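PDB 2O55: putative glycerophosphodiester phosphodiesterase from Galdieria sulphuraria, which is of unproven function but belongs to the glycerophosphodiester phosphodiesterase family, whose members are built on a TIM barrel. Local coordinates for residues Arg13-Glu18 with Phe29-Glu34; Glu23-Ser28 with Gly88-Pro93; Ile166-Asn171 with Glu183-Gly188; Asn191-Leu196 with Lys211-Thr216. All blocks are in the same frame, centred on the assembly; numbering follows the deposited sequence.

Contact 1: residues Arg13-Glu18 with Phe29-Glu34. With SO4 (sulfate ion), chain B.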
loop_
_atom_site.group_PDB
_atom_site.type_symbol
_atom_site.label_atom_id
_atom_site.label_comp_id
_atom_site.label_asym_id
_atom_site.label_seq_id
_atom_site.Cartn_x
_atom_site.Cartn_y
_atom_site.Cartn_z
ATOM N N ARG A 13 -0.886 -3.031 5.561
ATOM C CA ARG A 13 -2.157 -2.630 6.165
ATOM C C ARG A 13 -1.997 -2.162 7.609
ATOM O O ARG A 13 -2.918 -2.272 8.417
ATOM C CB ARG A 13 -3.191 -3.752 6.026
ATOM C CG ARG A 13 -3.445 -4.137 4.589
ATOM C CD ARG A 13 -4.519 -5.167 4.511
ATOM N NE ARG A 13 -4.359 -5.990 3.320
ATOM C CZ ARG A 13 -4.938 -7.175 3.141
ATOM N NH1 ARG A 13 -5.706 -7.668 4.091
ATOM N NH2 ARG A 13 -4.743 -7.870 2.020
ATOM N N GLY A 14 -0.817 -1.626 7.908
ATOM C CA GLY A 14 -0.430 -1.227 9.257
ATOM C C GLY A 14 0.492 -2.248 9.909
ATOM O O GLY A 14 1.529 -2.625 9.355
ATOM N N VAL A 15 0.119 -2.699 11.100
ATOM C CA VAL A 15 0.921 -3.660 11.835
ATOM C C VAL A 15 0.759 -5.028 11.211
ATOM O O VAL A 15 1.187 -6.035 11.768
ATOM C CB VAL A 15 0.489 -3.752 13.298
ATOM C CG1 VAL A 15 0.625 -2.409 13.973
ATOM C CG2 VAL A 15 -0.940 -4.290 13.395
ATOM N N GLY A 16 0.115 -5.068 10.055
ATOM C CA GLY A 16 -0.018 -6.316 9.316
ATOM C C GLY A 16 -0.688 -7.394 10.137
ATOM O O GLY A 16 -1.665 -7.120 10.840
ATOM N N LYS A 17 -0.142 -8.610 10.053
ATOM C CA LYS A 17 -0.719 -9.790 10.717
ATOM C C LYS A 17 -0.240 -9.976 12.163
ATOM O O LYS A 17 -0.472 -11.030 12.757
ATOM C CB LYS A 17 -0.485 -11.070 9.887
ATOM C CG LYS A 17 -1.507 -11.265 8.779
ATOM C CD LYS A 17 -1.146 -12.384 7.833
ATOM C CE LYS A 17 -1.888 -13.641 8.158
ATOM N NZ LYS A 17 -1.670 -14.626 7.067
ATOM N N GLU A 18 0.424 -8.968 12.731
ATOM C CA GLU A 18 0.795 -9.045 14.145
ATOM C C GLU A 18 -0.502 -9.040 14.977
ATOM O O GLU A 18 -1.578 -8.644 14.484
ATOM C CB GLU A 18 1.742 -7.906 14.562
ATOM C CG GLU A 18 2.994 -7.719 13.687
ATOM C CD GLU A 18 4.201 -8.606 14.043
ATOM O OE1 GLU A 18 4.079 -9.624 14.764
ATOM O OE2 GLU A 18 5.303 -8.273 13.568
ATOM N N PHE A 29 -2.041 1.905 12.334
ATOM C CA PHE A 29 -1.103 2.883 11.775
ATOM C C PHE A 29 -0.394 3.665 12.873
ATOM O O PHE A 29 0.823 3.847 12.814
ATOM C CB PHE A 29 -1.789 3.834 10.789
ATOM C CG PHE A 29 -2.531 3.135 9.659
ATOM C CD1 PHE A 29 -1.900 2.159 8.870
ATOM C CD2 PHE A 29 -3.858 3.476 9.365
ATOM C CE1 PHE A 29 -2.584 1.509 7.819
ATOM C CE2 PHE A 29 -4.557 2.840 8.311
ATOM C CZ PHE A 29 -3.908 1.852 7.536
ATOM N N VAL A 30 -1.138 4.107 13.890
ATOM C CA VAL A 30 -0.519 4.803 15.031
ATOM C C VAL A 30 0.568 3.916 15.627
ATOM O O VAL A 30 1.699 4.361 15.812
ATOM C CB VAL A 30 -1.536 5.222 16.144
ATOM C CG1 VAL A 30 -0.808 5.881 17.329
ATOM C CG2 VAL A 30 -2.624 6.166 15.598
ATOM N N LEU A 31 0.225 2.654 15.892
ATOM C CA LEU A 31 1.180 1.690 16.437
ATOM C C LEU A 31 2.445 1.574 15.600
ATOM O O LEU A 31 3.534 1.403 16.144
ATOM C CB LEU A 31 0.545 0.302 16.669
ATOM C CG LEU A 31 -0.331 0.084 17.934
ATOM C CD1 LEU A 31 -0.691 -1.382 18.115
ATOM C CD2 LEU A 31 0.290 0.624 19.215
ATOM N N CYS A 32 2.312 1.701 14.284
ATOM C CA CYS A 32 3.474 1.611 13.404
ATOM C C CYS A 32 4.434 2.786 13.577
ATOM O O CYS A 32 5.661 2.628 13.459
ATOM C CB CYS A 32 3.034 1.521 11.952
ATOM S SG CYS A 32 2.449 -0.091 11.464
HETATM N N MSE A 33 3.878 3.962 13.844
HETATM C CA MSE A 33 4.702 5.141 14.067
HETATM C C MSE A 33 5.417 4.979 15.395
HETATM O O MSE A 33 6.635 4.932 15.435
HETATM C CB MSE A 33 3.866 6.415 14.004
HETATM C CG MSE A 33 3.066 6.507 12.719
HETATM SE SE MSE A 33 1.642 7.818 12.794
HETATM C CE MSE A 33 2.716 9.360 12.183
ATOM N N GLU A 34 4.649 4.848 16.471
ATOM C CA GLU A 34 5.186 4.513 17.778
ATOM C C GLU A 34 6.381 3.544 17.750
ATOM O O GLU A 34 7.402 3.805 18.371
ATOM C CB GLU A 34 4.083 3.922 18.636
ATOM C CG GLU A 34 3.138 4.933 19.218
ATOM C CD GLU A 34 2.229 4.303 20.245
ATOM O OE1 GLU A 34 2.267 3.064 20.424
ATOM O OE2 GLU A 34 1.469 5.045 20.883
HETATM S S SO4 B . -2.870 -8.633 -0.872
HETATM O O1 SO4 B . -1.764 -9.280 -1.553
HETATM O O2 SO4 B . -3.833 -9.672 -0.573
HETATM O O3 SO4 B . -2.411 -8.117 0.400
HETATM O O4 SO4 B . -3.451 -7.526 -1.640
#
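G14 sits against F29 with their CA atoms 4.9 Å apart, and one helical turn further on V15 and C32 face each other at a CA-CA distance of 6.1 Å. The 13-18 backbone is irregular: it leaves strand 8-12, passes G14 at a positive phi of 102°, and closes a type II' turn from V15 to E18. Segment 29-34 is helical throughout. No hydrogen bond crosses between the two; the contact is packing, F29 and C32 against the G14 backbone and V15 against L31 and C32. C32 reaches in with its sulfur, SG lying 3.3 Å from G14 C, while the ring of F29 brings CE1 to 3.6 Å from G14 N, with R13 C also close to that atom. This is the loop at the C-terminal end of the first barrel strand of a TIM barrel, packed on the helix that follows it. V15 completes the interface: its CG1 lies anti to the carbonyl carbon (chi1 -60°) and meets L31 CB at 3.8 Å and C32 SG at 3.9 Å. R13 turns the other way, its chain extended from CG to NE, and its NH2 donates to sulfate O3 over 2.9 Å through a bent bond (135° at the hydrogen). The sulfate lies at the guanidinium edge, near its plane, and is also hydrogen-bonded by H56 and W218. On the same guanidinium, NH1 makes a salt bridge to E23.

Contact 2: residues Glu23-Ser28 with Gly88-Pro93; sequences ENTLRS and GGHTIP
In the conformer of R27 given here (a second was modelled) chi1 is -144° and the chain is bent at chi2 and chi3, while H90 has CG anti to its carbonyl carbon (chi1 -45°), and the two side chains meet at an oblique angle. In this conformer R27 CB lies over one face of the imidazole, 4.0 Å from the H90 ring centroid and displaced toward the rim, a CH-pi contact. The next carbon, R27 CG, comes within 3.7 Å of H90 NE2. The guanidinium itself leads away, so it is the aliphatic root of the arginine that touches the ring. Beside this pair, T25 OG1 packs on H90 CB at 3.3 Å.

P93 fills the other end. Its CD rests 3.2 Å from N24 O, and its CB meets L26 CG at 3.9 Å, the leucine and proline lying side by side and pointing opposite ways. L26 also touches E97 and A101 of helix 95-104. The amide of N24 is turned elsewhere, bonded to T42 and D43 of strand 39-46.

T25 occupies the N-cap position of helix 26-34, though its side chain makes no capping bond. What results is loop-to-helix packing in a TIM barrel, with the loop that precedes helix 95-104 laid across the start of helix 26-34.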
loop_
_atom_site.group_PDB
_atom_site.type_symbol
_atom_site.label_atom_id
_atom_site.label_comp_id
_atom_site.label_asym_id
_atom_site.label_seq_id
_atom_site.Cartn_x
_atom_site.Cartn_y
_atom_site.Cartn_z
ATOM N N GLU A 23 -6.456 -4.892 10.774
ATOM C CA GLU A 23 -5.901 -4.341 9.538
ATOM C C GLU A 23 -6.574 -3.013 9.127
ATOM O O GLU A 23 -7.779 -2.808 9.376
ATOM C CB GLU A 23 -6.048 -5.375 8.414
ATOM C CG GLU A 23 -7.507 -5.805 8.147
ATOM C CD GLU A 23 -7.675 -6.660 6.908
ATOM O OE1 GLU A 23 -7.684 -6.109 5.781
ATOM O OE2 GLU A 23 -7.828 -7.884 7.079
ATOM N N ASN A 24 -5.801 -2.126 8.495
ATOM C CA ASN A 24 -6.329 -0.863 7.960
ATOM C C ASN A 24 -7.193 -0.095 8.957
ATOM O O ASN A 24 -8.302 0.355 8.643
ATOM C CB ASN A 24 -7.098 -1.094 6.654
ATOM C CG ASN A 24 -6.194 -1.420 5.509
ATOM O OD1 ASN A 24 -5.075 -0.916 5.426
ATOM N ND2 ASN A 24 -6.668 -2.272 4.609
ATOM N N THR A 25 -6.648 0.048 10.158
ATOM C CA THR A 25 -7.323 0.658 11.287
ATOM C C THR A 25 -6.335 1.674 11.846
ATOM O O THR A 25 -5.148 1.379 11.887
ATOM C CB THR A 25 -7.654 -0.433 12.332
ATOM O OG1 THR A 25 -8.966 -0.239 12.856
ATOM C CG2 THR A 25 -6.651 -0.447 13.454
ATOM N N LEU A 26 -6.804 2.859 12.254
ATOM C CA LEU A 26 -5.909 3.922 12.777
ATOM C C LEU A 26 -4.970 3.441 13.885
ATOM O O LEU A 26 -3.788 3.815 13.908
ATOM C CB LEU A 26 -6.699 5.133 13.275
ATOM C CG LEU A 26 -7.405 5.967 12.217
ATOM C CD1 LEU A 26 -8.534 6.791 12.835
ATOM C CD2 LEU A 26 -6.416 6.843 11.460
ATOM N N ARG A 27 -5.493 2.603 14.785
ATOM C CA ARG A 27 -4.717 2.080 15.918
ATOM C C ARG A 27 -3.535 1.280 15.398
ATOM O O ARG A 27 -2.473 1.255 16.014
ATOM C CB ARG A 27 -5.579 1.215 16.846
ATOM C CG ARG A 27 -5.221 1.346 18.326
ATOM C CD ARG A 27 -3.938 0.616 18.690
ATOM N NE ARG A 27 -3.113 1.357 19.646
ATOM C CZ ARG A 27 -2.735 0.894 20.834
ATOM N NH1 ARG A 27 -3.095 -0.322 21.226
ATOM N NH2 ARG A 27 -1.979 1.644 21.627
ATOM N N SER A 28 -3.734 0.635 14.251
ATOM C CA SER A 28 -2.692 -0.106 13.567
ATOM C C SER A 28 -1.625 0.865 13.055
ATOM O O SER A 28 -0.441 0.686 13.337
ATOM C CB SER A 28 -3.298 -0.940 12.432
ATOM O OG SER A 28 -2.329 -1.733 11.774
ATOM N N GLY A 88 -11.969 -5.647 17.845
ATOM C CA GLY A 88 -12.712 -5.381 19.065
ATOM C C GLY A 88 -12.514 -3.934 19.467
ATOM O O GLY A 88 -11.643 -3.619 20.278
ATOM N N GLY A 89 -13.300 -3.046 18.871
ATOM C CA GLY A 89 -13.288 -1.653 19.267
ATOM C C GLY A 89 -12.885 -0.621 18.226
ATOM O O GLY A 89 -13.134 0.566 18.433
ATOM N N HIS A 90 -12.265 -1.037 17.120
ATOM C CA HIS A 90 -11.753 -0.065 16.131
ATOM C C HIS A 90 -12.579 -0.067 14.859
ATOM O O HIS A 90 -13.329 -1.011 14.610
ATOM C CB HIS A 90 -10.273 -0.297 15.842
ATOM C CG HIS A 90 -9.471 -0.529 17.081
ATOM N ND1 HIS A 90 -8.915 -1.753 17.390
ATOM C CD2 HIS A 90 -9.177 0.290 18.119
ATOM C CE1 HIS A 90 -8.288 -1.671 18.551
ATOM N NE2 HIS A 90 -8.430 -0.440 19.015
ATOM N N THR A 91 -12.460 0.995 14.066
ATOM C CA THR A 91 -13.423 1.234 12.983
ATOM C C THR A 91 -12.786 1.625 11.647
ATOM O O THR A 91 -11.625 2.043 11.620
ATOM C CB THR A 91 -14.470 2.296 13.391
ATOM O OG1 THR A 91 -15.590 2.200 12.508
ATOM C CG2 THR A 91 -13.880 3.729 13.360
ATOM N N ILE A 92 -13.541 1.493 10.549
ATOM C CA ILE A 92 -13.015 1.843 9.217
ATOM C C ILE A 92 -12.720 3.338 9.168
ATOM O O ILE A 92 -13.615 4.150 9.387
ATOM C CB ILE A 92 -13.954 1.450 8.030
ATOM C CG1 ILE A 92 -14.222 -0.054 7.999
ATOM C CG2 ILE A 92 -13.323 1.838 6.710
ATOM C CD1 ILE A 92 -15.374 -0.454 7.104
ATOM N N PRO A 93 -11.455 3.701 8.907
ATOM C CA PRO A 93 -11.080 5.105 8.770
ATOM C C PRO A 93 -11.262 5.649 7.344
ATOM O O PRO A 93 -11.398 4.868 6.392
ATOM C CB PRO A 93 -9.599 5.113 9.157
ATOM C CG PRO A 93 -9.121 3.695 8.957
ATOM C CD PRO A 93 -10.301 2.803 8.727
#

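Contact 3: residues Ile166-Asn171 with Glu183-Gly188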
loop_
_atom_site.group_PDB
_atom_site.type_symbol
_atom_site.label_atom_id
_atom_site.label_comp_id
_atom_site.label_asym_id
_atom_site.label_seq_id
_atom_site.Cartn_x
_atom_site.Cartn_y
_atom_site.Cartn_z
ATOM N N ILE A 166 4.715 7.192 -8.082
ATOM C CA ILE A 166 3.959 5.966 -8.334
ATOM C C ILE A 166 4.842 4.719 -8.447
ATOM O O ILE A 166 5.954 4.751 -9.001
ATOM C CB ILE A 166 3.047 6.099 -9.566
ATOM C CG1 ILE A 166 3.853 6.074 -10.857
ATOM C CG2 ILE A 166 2.234 7.390 -9.485
ATOM C CD1 ILE A 166 3.018 5.813 -12.066
ATOM N N THR A 167 4.326 3.625 -7.896
ATOM C CA THR A 167 4.987 2.337 -7.967
ATOM C C THR A 167 4.077 1.406 -8.741
ATOM O O THR A 167 2.897 1.269 -8.415
ATOM C CB THR A 167 5.226 1.774 -6.562
ATOM O OG1 THR A 167 6.015 2.700 -5.820
ATOM C CG2 THR A 167 5.942 0.412 -6.597
ATOM N N TYR A 168 4.621 0.775 -9.773
ATOM C CA TYR A 168 3.868 -0.206 -10.525
ATOM C C TYR A 168 3.920 -1.513 -9.744
ATOM O O TYR A 168 5.012 -1.937 -9.307
ATOM C CB TYR A 168 4.499 -0.384 -11.899
ATOM C CG TYR A 168 3.947 0.492 -13.013
ATOM C CD1 TYR A 168 3.337 1.718 -12.743
ATOM C CD2 TYR A 168 4.082 0.098 -14.355
ATOM C CE1 TYR A 168 2.841 2.524 -13.780
ATOM C CE2 TYR A 168 3.600 0.904 -15.405
ATOM C CZ TYR A 168 2.963 2.120 -15.105
ATOM O OH TYR A 168 2.449 2.898 -16.132
ATOM N N LEU A 169 2.746 -2.130 -9.551
ATOM C CA LEU A 169 2.623 -3.421 -8.874
ATOM C C LEU A 169 2.508 -4.564 -9.881
ATOM O O LEU A 169 1.636 -4.526 -10.746
ATOM C CB LEU A 169 1.379 -3.431 -7.997
ATOM C CG LEU A 169 1.444 -3.028 -6.529
ATOM C CD1 LEU A 169 0.054 -2.697 -6.048
ATOM C CD2 LEU A 169 2.005 -4.143 -5.690
ATOM N N PHE A 170 3.342 -5.593 -9.749
ATOM C CA PHE A 170 3.263 -6.732 -10.658
ATOM C C PHE A 170 2.670 -8.005 -10.077
ATOM O O PHE A 170 2.292 -8.054 -8.902
ATOM C CB PHE A 170 4.633 -7.027 -11.255
ATOM C CG PHE A 170 5.092 -5.968 -12.171
ATOM C CD1 PHE A 170 5.977 -4.990 -11.732
ATOM C CD2 PHE A 170 4.569 -5.881 -13.464
ATOM C CE1 PHE A 170 6.366 -3.956 -12.598
ATOM C CE2 PHE A 170 4.955 -4.876 -14.321
ATOM C CZ PHE A 170 5.850 -3.903 -13.898
ATOM N N ASN A 171 2.625 -9.041 -10.922
ATOM C CA ASN A 171 2.160 -10.376 -10.562
ATOM C C ASN A 171 0.702 -10.357 -10.106
ATOM O O ASN A 171 0.334 -11.000 -9.103
ATOM C CB ASN A 171 3.048 -10.997 -9.489
ATOM C CG ASN A 171 4.522 -10.777 -9.742
ATOM O OD1 ASN A 171 5.205 -10.189 -8.904
ATOM N ND2 ASN A 171 5.034 -11.265 -10.886
ATOM N N GLU A 183 10.623 -1.587 -18.635
ATOM C CA GLU A 183 10.252 -0.616 -19.645
ATOM C C GLU A 183 8.888 -0.009 -19.370
ATOM O O GLU A 183 8.681 1.167 -19.607
ATOM C CB GLU A 183 10.191 -1.285 -21.001
ATOM C CG GLU A 183 11.518 -1.489 -21.646
ATOM C CD GLU A 183 11.362 -1.735 -23.149
ATOM O OE1 GLU A 183 10.784 -2.806 -23.537
ATOM O OE2 GLU A 183 11.808 -0.840 -23.932
ATOM N N GLN A 184 7.952 -0.832 -18.917
ATOM C CA GLN A 184 6.609 -0.387 -18.585
ATOM C C GLN A 184 6.650 0.751 -17.571
ATOM O O GLN A 184 6.004 1.793 -17.751
ATOM C CB GLN A 184 5.858 -1.530 -17.927
ATOM C CG GLN A 184 5.046 -2.384 -18.814
ATOM C CD GLN A 184 4.306 -3.412 -17.984
ATOM O OE1 GLN A 184 3.665 -3.063 -16.997
ATOM N NE2 GLN A 184 4.406 -4.685 -18.362
ATOM N N ALA A 185 7.408 0.522 -16.498
ATOM C CA ALA A 185 7.379 1.386 -15.343
ATOM C C ALA A 185 7.996 2.731 -15.669
ATOM O O ALA A 185 7.528 3.755 -15.181
ATOM C CB ALA A 185 8.086 0.727 -14.190
ATOM N N CYS A 186 9.040 2.723 -16.502
ATOM C CA CYS A 186 9.729 3.955 -16.919
ATOM C C CYS A 186 8.854 4.778 -17.831
ATOM O O CYS A 186 8.620 5.965 -17.596
ATOM C CB CYS A 186 11.020 3.644 -17.649
ATOM S SG CYS A 186 12.239 2.919 -16.556
ATOM N N TYR A 187 8.370 4.124 -18.873
ATOM C CA TYR A 187 7.413 4.711 -19.787
ATOM C C TYR A 187 6.220 5.366 -19.081
ATOM O O TYR A 187 5.743 6.443 -19.495
ATOM C CB TYR A 187 6.915 3.625 -20.704
ATOM C CG TYR A 187 6.072 4.136 -21.805
ATOM C CD1 TYR A 187 4.703 3.930 -21.783
ATOM C CD2 TYR A 187 6.637 4.826 -22.879
ATOM C CE1 TYR A 187 3.899 4.373 -22.796
ATOM C CE2 TYR A 187 5.840 5.280 -23.904
ATOM C CZ TYR A 187 4.465 5.045 -23.846
ATOM O OH TYR A 187 3.634 5.472 -24.844
ATOM N N GLY A 188 5.760 4.695 -18.019
ATOM C CA GLY A 188 4.645 5.153 -17.209
ATOM C C GLY A 188 5.110 6.092 -16.125
ATOM O O GLY A 188 4.306 6.530 -15.300
#
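Y168 points from strand 165-169 onto helix 181-187, the strand-to-helix packing of a beta-alpha-beta unit in the TIM barrel, which strand 192-196 completes. Along the helix, Q184 comes first. Its carbonyl O lies 3.5 Å from Y168 CE2, and its side chain, extended beyond CG, reaches alongside F170. OE1 meets the edge of the F170 ring, near the ring plane and 3.5 Å from CE2; amide and ring planes are turned 61° apart. The other end of that amide, NE2, is hydrogen-bonded to D180.

A185 follows, the helix residue whose backbone comes nearest to that of Y168. Its CA is 3.7 Å from Y168 CD2, with the methyl CB slightly farther from the same ring atom. The tyrosine ring meets the helix backbone obliquely, from Q184 O and A185 CA to G188 CA, while H151 stacks on it from outside the two segments.

Where the helix gives way to loop, G188 N still bonds to Q184 O. G188, without a side chain, lies against the end of the tyrosine. I166 lies beyond, its CD1 3.6 Å from G188 O, and Y168 OH comes to 3.3 Å from G188 CA.

Contact 4: residues Asn191-Leu196 with Lys211-Thr216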
loop_
_atom_site.group_PDB
_atom_site.type_symbol
_atom_site.label_atom_id
_atom_site.label_comp_id
_atom_site.label_asym_id
_atom_site.label_seq_id
_atom_site.Cartn_x
_atom_site.Cartn_y
_atom_site.Cartn_z
ATOM N N ASN A 191 8.453 5.444 -10.361
ATOM C CA ASN A 191 9.792 5.471 -9.787
ATOM C C ASN A 191 10.164 4.136 -9.143
ATOM O O ASN A 191 11.331 3.874 -8.837
ATOM C CB ASN A 191 9.954 6.643 -8.818
ATOM C CG ASN A 191 9.358 6.359 -7.451
ATOM O OD1 ASN A 191 8.164 6.047 -7.319
ATOM N ND2 ASN A 191 10.194 6.458 -6.416
ATOM N N GLY A 192 9.180 3.272 -8.949
ATOM C CA GLY A 192 9.456 1.972 -8.354
ATOM C C GLY A 192 8.615 0.860 -8.941
ATOM O O GLY A 192 7.616 1.114 -9.609
ATOM N N VAL A 193 9.042 -0.372 -8.674
ATOM C CA VAL A 193 8.283 -1.598 -8.964
ATOM C C VAL A 193 8.091 -2.397 -7.684
ATOM O O VAL A 193 8.897 -2.295 -6.732
ATOM C CB VAL A 193 8.974 -2.548 -10.000
ATOM C CG1 VAL A 193 9.020 -1.934 -11.378
ATOM C CG2 VAL A 193 10.370 -2.940 -9.542
ATOM N N SER A 194 7.030 -3.205 -7.680
ATOM C CA SER A 194 6.715 -4.026 -6.523
ATOM C C SER A 194 6.245 -5.427 -6.930
ATOM O O SER A 194 5.329 -5.578 -7.753
ATOM C CB SER A 194 5.701 -3.315 -5.640
ATOM O OG SER A 194 5.232 -4.184 -4.632
HETATM N N MSE A 195 6.871 -6.451 -6.359
HETATM C CA MSE A 195 6.635 -7.803 -6.842
HETATM C C MSE A 195 6.306 -8.734 -5.726
HETATM O O MSE A 195 6.798 -8.568 -4.619
HETATM C CB MSE A 195 7.873 -8.348 -7.533
HETATM C CG MSE A 195 8.956 -7.278 -7.777
HETATM SE SE MSE A 195 8.775 -6.436 -9.513
HETATM C CE MSE A 195 8.632 -8.126 -10.499
ATOM N N LEU A 196 5.505 -9.746 -6.033
ATOM C CA LEU A 196 5.225 -10.790 -5.071
ATOM C C LEU A 196 6.480 -11.625 -4.810
ATOM O O LEU A 196 7.312 -11.845 -5.701
ATOM C CB LEU A 196 3.995 -11.629 -5.473
ATOM C CG LEU A 196 2.616 -11.027 -5.122
ATOM C CD1 LEU A 196 2.366 -9.591 -5.642
ATOM C CD2 LEU A 196 1.527 -11.953 -5.605
ATOM N N LYS A 211 18.227 0.566 -14.106
ATOM C CA LYS A 211 17.447 1.736 -14.518
ATOM C C LYS A 211 17.084 2.646 -13.336
ATOM O O LYS A 211 16.224 3.512 -13.460
ATOM C CB LYS A 211 16.173 1.323 -15.257
ATOM C CG LYS A 211 16.379 0.425 -16.449
ATOM C CD LYS A 211 16.710 1.187 -17.674
ATOM C CE LYS A 211 17.170 0.249 -18.735
ATOM N NZ LYS A 211 17.684 1.013 -19.883
ATOM N N GLY A 212 17.739 2.462 -12.196
ATOM C CA GLY A 212 17.557 3.352 -11.066
ATOM C C GLY A 212 16.136 3.341 -10.556
ATOM O O GLY A 212 15.687 4.332 -10.026
ATOM N N LEU A 213 15.413 2.237 -10.723
ATOM C CA LEU A 213 14.091 2.080 -10.097
ATOM C C LEU A 213 14.198 1.336 -8.760
ATOM O O LEU A 213 15.057 0.457 -8.608
ATOM C CB LEU A 213 13.154 1.280 -10.995
ATOM C CG LEU A 213 12.834 1.759 -12.412
ATOM C CD1 LEU A 213 12.095 0.662 -13.120
ATOM C CD2 LEU A 213 12.016 3.058 -12.461
ATOM N N SER A 214 13.319 1.651 -7.803
ATOM C CA SER A 214 13.354 0.930 -6.533
ATOM C C SER A 214 12.518 -0.364 -6.572
ATOM O O SER A 214 11.529 -0.454 -7.289
ATOM C CB SER A 214 12.916 1.830 -5.378
ATOM O OG SER A 214 11.627 1.479 -4.909
ATOM N N VAL A 215 12.933 -1.368 -5.798
ATOM C CA VAL A 215 12.209 -2.637 -5.739
ATOM C C VAL A 215 11.665 -2.934 -4.357
ATOM O O VAL A 215 12.376 -2.782 -3.350
ATOM C CB VAL A 215 13.058 -3.810 -6.172
ATOM C CG1 VAL A 215 12.309 -5.132 -5.909
ATOM C CG2 VAL A 215 13.429 -3.656 -7.630
ATOM N N THR A 216 10.404 -3.364 -4.334
ATOM C CA THR A 216 9.697 -3.626 -3.106
ATOM C C THR A 216 9.169 -5.056 -3.179
ATOM O O THR A 216 8.475 -5.422 -4.138
ATOM C CB THR A 216 8.556 -2.624 -2.959
ATOM O OG1 THR A 216 9.097 -1.290 -2.980
ATOM C CG2 THR A 216 7.731 -2.881 -1.696
#
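V193 uses both of its backbone polar atoms on the neighbouring strand: its N donates to S214 O at 2.8 Å, nearly straight at 172°, and its O accepts from T216 N at 3.0 Å through a more bent bond (138°). On either side of this pair, S214 N reaches N191 O at 3.2 Å and M195 N reaches T216 O at 2.9 Å. Together the four bonds make a parallel ladder that matches G192 with S214, V193 with V215 and S194 with T216. The strand axes run 23° apart in direction and approach to 4.7 Å. Alpha hydrogens add weaker support, as where S194 CA lies 3.3 Å from T216 O.

Outside the ladder, V193 and V215 project to one face of the sheet and touch through their CG2 methyls at 3.7 Å. On that face V193 also packs on A185 of helix 181-187, whose V182 and C186 touch L213. The opposite face carries S194 and T216, their CB atoms 4.0 Å apart; here S194 also touches T167 and L169, and T216 touches L240.

At G212 a Schellman motif ends helix 202-210 and turns the chain into strand 214-218. Strand, helix and parallel strand make the beta-alpha-beta crossover from which a TIM barrel is built.

In the fold
The four contacts fall into two touching pairs on different parts of one barrel. Contacts 1 and 2, with centres 10 Å apart, share helix 26-34 and meet where V15 N lies 2.7 Å from S28 OG and R13 O 2.9 Å from N24 N, both probable hydrogen bonds. Contacts 3 and 4 have centres 8 Å apart and join through neighbouring strands, F170 N lying 2.8 Å from S194 O. Between the pairs no atoms touch: contacts 1 and 3 are 27 Å apart by centres and about 11 Å by nearest atoms. The sulfate belongs to contact 1, and E23 of contact 2 forms part of its second shell through R13.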